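Local coordinates for protein Polyphosphate:AMP phosphotransferase (Meiothermus ruber H328, PDB 5O6M) that transfers phosphate from inorganic polyphosphate to nucleotides, converting AMP to ADP and ADP to ATP, at residues 4-9 with 216-221; 164-169 with 223-228. The protein carries 1 engineered substitution. All coordinates share one frame; numbering follows the deposited sequence.

Interaction 1 (4-9 with 216-221)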
# COMPACT_ATOMS: atom_id res chain seq x y z
N TYR D 4 0.84 12.98 -35.18
CA TYR D 4 -0.07 12.31 -34.27
C TYR D 4 -0.10 12.93 -32.88
O TYR D 4 -0.92 12.52 -32.06
CB TYR D 4 0.30 10.82 -34.18
CG TYR D 4 0.16 10.09 -35.49
CD1 TYR D 4 -1.09 9.85 -36.05
CD2 TYR D 4 1.29 9.67 -36.19
CE1 TYR D 4 -1.21 9.18 -37.26
CE2 TYR D 4 1.17 9.00 -37.40
CZ TYR D 4 -0.08 8.76 -37.93
OH TYR D 4 -0.19 8.11 -39.14
N ARG D 5 0.77 13.90 -32.61
CA ARG D 5 0.81 14.57 -31.32
C ARG D 5 -0.26 15.65 -31.28
O ARG D 5 -0.12 16.70 -31.91
CB ARG D 5 2.20 15.15 -31.07
CG ARG D 5 2.43 15.65 -29.66
CD ARG D 5 3.88 16.06 -29.42
NE ARG D 5 4.24 17.30 -30.12
CZ ARG D 5 5.09 17.37 -31.13
NH1 ARG D 5 5.70 16.28 -31.58
NH2 ARG D 5 5.35 18.54 -31.70
N VAL D 6 -1.35 15.40 -30.54
CA VAL D 6 -2.41 16.38 -30.40
C VAL D 6 -1.82 17.68 -29.85
O VAL D 6 -1.34 17.73 -28.72
CB VAL D 6 -3.53 15.85 -29.50
CG1 VAL D 6 -4.59 16.92 -29.27
CG2 VAL D 6 -4.15 14.60 -30.11
N GLN D 7 -1.88 18.74 -30.66
CA GLN D 7 -1.30 20.01 -30.25
C GLN D 7 -2.07 20.60 -29.07
O GLN D 7 -3.27 20.40 -28.94
CB GLN D 7 -1.30 20.99 -31.42
CG GLN D 7 -0.48 20.55 -32.61
CD GLN D 7 0.99 20.40 -32.28
OE1 GLN D 7 1.48 20.97 -31.30
NE2 GLN D 7 1.70 19.62 -33.08
N PRO D 8 -1.38 21.33 -28.20
CA PRO D 8 -2.01 21.88 -26.99
C PRO D 8 -2.75 23.19 -27.23
O PRO D 8 -2.61 24.16 -26.48
CB PRO D 8 -0.81 22.07 -26.05
CG PRO D 8 0.40 21.50 -26.77
CD PRO D 8 0.07 21.55 -28.22
N ASP D 9 -3.55 23.23 -28.30
CA ASP D 9 -4.30 24.43 -28.66
C ASP D 9 -5.79 24.30 -28.39
O ASP D 9 -6.56 25.19 -28.76
CB ASP D 9 -4.04 24.79 -30.13
CG ASP D 9 -4.28 23.62 -31.07
OD1 ASP D 9 -5.17 22.79 -30.78
OD2 ASP D 9 -3.57 23.54 -32.09
N GLU D 216 -8.89 18.60 -23.73
CA GLU D 216 -8.72 19.33 -22.47
C GLU D 216 -7.37 19.05 -21.82
O GLU D 216 -6.87 19.90 -21.07
CB GLU D 216 -9.83 18.97 -21.48
CG GLU D 216 -11.18 19.61 -21.78
CD GLU D 216 -11.23 21.09 -21.43
OE1 GLU D 216 -10.39 21.54 -20.62
OE2 GLU D 216 -12.10 21.80 -21.96
N THR D 217 -6.76 17.89 -22.07
CA THR D 217 -5.61 17.46 -21.28
C THR D 217 -4.35 17.21 -22.09
O THR D 217 -3.35 16.78 -21.51
CB THR D 217 -5.95 16.19 -20.49
OG1 THR D 217 -6.24 15.12 -21.40
CG2 THR D 217 -7.17 16.43 -19.60
N SER D 218 -4.36 17.46 -23.40
CA SER D 218 -3.13 17.35 -24.17
C SER D 218 -2.31 18.61 -23.98
O SER D 218 -2.74 19.70 -24.36
CB SER D 218 -3.43 17.11 -25.65
OG SER D 218 -2.24 16.80 -26.33
N THR D 219 -1.13 18.48 -23.39
CA THR D 219 -0.27 19.61 -23.09
C THR D 219 1.14 19.30 -23.58
O THR D 219 1.44 18.20 -24.04
CB THR D 219 -0.24 19.92 -21.59
OG1 THR D 219 0.28 18.79 -20.88
CG2 THR D 219 -1.64 20.22 -21.09
N GLU D 220 2.01 20.30 -23.49
CA GLU D 220 3.39 20.14 -23.94
C GLU D 220 4.21 19.30 -22.97
O GLU D 220 5.24 18.74 -23.36
CB GLU D 220 4.06 21.50 -24.14
CG GLU D 220 3.08 22.63 -24.42
CD GLU D 220 2.33 23.06 -23.18
OE1 GLU D 220 2.98 23.25 -22.13
OE2 GLU D 220 1.09 23.18 -23.25
N TYR D 221 3.79 19.21 -21.71
CA TYR D 221 4.43 18.32 -20.76
C TYR D 221 3.79 16.94 -20.72
O TYR D 221 4.36 16.03 -20.12
CB TYR D 221 4.40 18.91 -19.34
CG TYR D 221 3.02 19.31 -18.86
CD1 TYR D 221 2.14 18.35 -18.37
CD2 TYR D 221 2.61 20.63 -18.86
CE1 TYR D 221 0.88 18.69 -17.93
CE2 TYR D 221 1.35 20.99 -18.41
CZ TYR D 221 0.49 20.01 -17.95
OH TYR D 221 -0.77 20.34 -17.50
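Ser218 and Pro8 carry most of this contact, with Val6 beside them. The hydroxyl of Ser218 donates a hydrogen bond to the carbonyl oxygen of Val6, OG to O 2.7 Å, approaching at a C=O...OG angle of 132° and tilted 32° from the carbonyl plane. The OG atom stands anti to its own backbone N (chi1 -171°), which carries it out to the N-terminal chain. Ser218 OG also accepts a hydrogen bond from the backbone N of Trp224, so one buried hydroxyl links the N-terminal segment to the start of a strand. Beside the bond, Val6 CG1 touches Ser218 CB at 3.8 Å.

Two residues after Val6, Pro8 sits at the centre of an inverse gamma turn and turns its ring to the loop after the helix. Its CA makes a CA-H...O contact with Ser218 O at 3.5 Å. Farther out on the ring, CG packs 3.7 Å from CG of Glu220, whose chain bends at chi2; its OE2 lies 3.6 Å from Pro8 CB. This outer half of the contact is exposed.

Ser218 is the first residue to leave helix 203-217, and the loop it opens leads into strand 224-228. Segment 4-9 runs alongside this link and the strand after it, Tyr4 and Val6 making backbone hydrogen bonds with Val226 and Trp224, while Thr217 packs on Ile149 of helix 145-158.

Interaction 2 (164-169 with 223-228)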
# COMPACT_ATOMS: atom_id res chain seq x y z
N LEU D 164 3.75 9.66 -21.75
CA LEU D 164 3.20 9.40 -23.07
C LEU D 164 1.78 8.88 -22.91
O LEU D 164 1.55 7.92 -22.17
CB LEU D 164 4.05 8.37 -23.85
CG LEU D 164 5.47 8.77 -24.24
CD1 LEU D 164 5.89 8.05 -25.52
CD2 LEU D 164 5.59 10.27 -24.41
N LYS D 165 0.84 9.50 -23.62
CA LYS D 165 -0.55 9.08 -23.59
C LYS D 165 -0.96 8.67 -25.00
O LYS D 165 -0.80 9.44 -25.95
CB LYS D 165 -1.45 10.19 -23.05
CG LYS D 165 -1.10 10.60 -21.62
CD LYS D 165 -1.97 11.74 -21.11
CE LYS D 165 -1.68 13.05 -21.81
NZ LYS D 165 -2.38 14.18 -21.13
N PHE D 166 -1.46 7.44 -25.12
CA PHE D 166 -1.85 6.88 -26.41
C PHE D 166 -3.34 6.59 -26.39
O PHE D 166 -3.83 5.85 -25.53
CB PHE D 166 -1.07 5.59 -26.70
CG PHE D 166 0.41 5.80 -26.88
CD1 PHE D 166 0.92 6.28 -28.07
CD2 PHE D 166 1.29 5.50 -25.85
CE1 PHE D 166 2.28 6.47 -28.24
CE2 PHE D 166 2.65 5.69 -26.01
CZ PHE D 166 3.15 6.17 -27.20
N PHE D 167 -4.07 7.19 -27.33
CA PHE D 167 -5.44 6.78 -27.63
C PHE D 167 -5.39 5.89 -28.88
O PHE D 167 -5.05 6.37 -29.97
CB PHE D 167 -6.34 7.99 -27.85
CG PHE D 167 -7.76 7.64 -28.17
CD1 PHE D 167 -8.53 6.91 -27.28
CD2 PHE D 167 -8.34 8.03 -29.37
CE1 PHE D 167 -9.85 6.58 -27.57
CE2 PHE D 167 -9.65 7.70 -29.67
CZ PHE D 167 -10.40 6.98 -28.77
N LEU D 168 -5.68 4.61 -28.71
CA LEU D 168 -5.76 3.69 -29.84
C LEU D 168 -7.14 3.83 -30.48
O LEU D 168 -8.15 3.48 -29.87
CB LEU D 168 -5.48 2.25 -29.42
CG LEU D 168 -4.24 2.02 -28.55
CD1 LEU D 168 -4.12 0.55 -28.15
CD2 LEU D 168 -2.98 2.52 -29.22
N HIS D 169 -7.17 4.33 -31.71
CA HIS D 169 -8.39 4.84 -32.34
C HIS D 169 -8.91 3.83 -33.35
O HIS D 169 -8.30 3.63 -34.41
CB HIS D 169 -8.12 6.19 -33.00
CG HIS D 169 -9.34 6.86 -33.53
ND1 HIS D 169 -10.58 6.76 -32.92
CD2 HIS D 169 -9.53 7.65 -34.62
CE1 HIS D 169 -11.46 7.46 -33.60
NE2 HIS D 169 -10.85 8.01 -34.64
N PRO D 223 1.72 15.05 -23.72
CA PRO D 223 0.99 15.00 -24.99
C PRO D 223 0.14 13.75 -25.14
O PRO D 223 0.47 12.67 -24.64
CB PRO D 223 2.12 15.01 -26.03
CG PRO D 223 3.25 14.33 -25.32
CD PRO D 223 3.16 14.79 -23.89
N TRP D 224 -0.98 13.91 -25.85
CA TRP D 224 -1.76 12.79 -26.34
C TRP D 224 -1.34 12.46 -27.76
O TRP D 224 -1.09 13.35 -28.58
CB TRP D 224 -3.26 13.11 -26.31
CG TRP D 224 -3.93 12.84 -25.01
CD1 TRP D 224 -4.24 13.74 -24.04
CD2 TRP D 224 -4.41 11.57 -24.54
NE1 TRP D 224 -4.87 13.12 -22.99
CE2 TRP D 224 -4.99 11.79 -23.27
CE3 TRP D 224 -4.41 10.27 -25.07
CZ2 TRP D 224 -5.55 10.75 -22.51
CZ3 TRP D 224 -4.97 9.25 -24.32
CH2 TRP D 224 -5.53 9.50 -23.05
N TYR D 225 -1.27 11.16 -28.06
CA TYR D 225 -1.07 10.68 -29.42
C TYR D 225 -2.29 9.87 -29.82
O TYR D 225 -2.68 8.93 -29.11
CB TYR D 225 0.19 9.82 -29.54
CG TYR D 225 1.46 10.57 -29.23
CD1 TYR D 225 2.15 11.26 -30.23
CD2 TYR D 225 1.99 10.58 -27.95
CE1 TYR D 225 3.32 11.94 -29.95
CE2 TYR D 225 3.16 11.25 -27.66
CZ TYR D 225 3.82 11.93 -28.66
OH TYR D 225 4.98 12.60 -28.36
N VAL D 226 -2.89 10.23 -30.94
CA VAL D 226 -3.97 9.45 -31.53
C VAL D 226 -3.32 8.44 -32.47
O VAL D 226 -2.58 8.81 -33.39
CB VAL D 226 -4.98 10.33 -32.27
CG1 VAL D 226 -6.05 9.48 -32.93
CG2 VAL D 226 -5.60 11.33 -31.31
N ILE D 227 -3.59 7.16 -32.23
CA ILE D 227 -2.94 6.05 -32.93
C ILE D 227 -3.98 5.40 -33.84
O ILE D 227 -4.94 4.79 -33.34
CB ILE D 227 -2.34 5.04 -31.95
CG1 ILE D 227 -1.38 5.72 -30.98
CG2 ILE D 227 -1.65 3.90 -32.72
CD1 ILE D 227 -0.20 6.39 -31.65
N PRO D 228 -3.86 5.52 -35.16
CA PRO D 228 -4.72 4.73 -36.05
C PRO D 228 -4.54 3.26 -35.72
O PRO D 228 -3.45 2.70 -35.90
CB PRO D 228 -4.22 5.07 -37.45
CG PRO D 228 -3.48 6.37 -37.30
CD PRO D 228 -2.89 6.33 -35.92
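Lys165 and Trp224 meet on one face of two neighbouring parallel strands, their side chains crossing at about a right angle. From its base, Lys165 CB lies over the indole, offset toward the rim and 3.6 Å from Trp224 CE3. CG comes near the carbonyl oxygen of Pro223, and CD continues over the ring to 3.7 Å from Trp224 CE2. The chain bends at chi3 (-69°), and CE stands over the five-membered ring, 3.6 Å from its centroid and 20° off the normal, a CH-pi contact. NZ passes the indole NE1 without bonding to it, since both are donors: the ammonium goes to Tyr125 OH, Thr217 O and a salt bridge with Glu153, and NE1 to Thr217 OG1. An alanine at Trp224 would probably uncover the lysine's aliphatic chain and leave Thr217 OG1 without its indole donor.

Backbone bonds run the length of the pair, among them Tyr225 N to Lys165 O at 2.8 Å and Phe167 N to Tyr225 O at 2.9 Å. On the other face, Phe166 and Tyr225 lie side by side, their rings slid apart with little overlap, while Phe166 CD1 meets Ile227 CG1 at 3.8 Å.

Strand 161-169 lies between 224-228 and 57-64 in the parallel sheet of this P-loop NTPase-like fold. Helix 203-217 covers the Trp224 and Phe167 face through Ile214; helix 232-249 covers Phe166 through Ile242.

How the interactions relate
The two interactions lie 10 Å apart between centres and alternate along the chain: 4-9, 164-169, 216-221, 223-228. Helix 203-217 and strand 224-228 follow each other, so the turn gripped in interaction 1 delivers the edge strand paired in interaction 2. They also touch directly: Val6 N lies 2.8 Å from Trp224 O, probably a hydrogen bond, and Tyr4 CE1 packs against Pro228 CD. The N-terminal segment thus runs beside 224-228, the outermost strand on that side of the chain's parallel sheet, while 161-169 lies on its inner side. Together the contacts tie the chain's beginning to the central sheet of the domain whose pocket holds ATP.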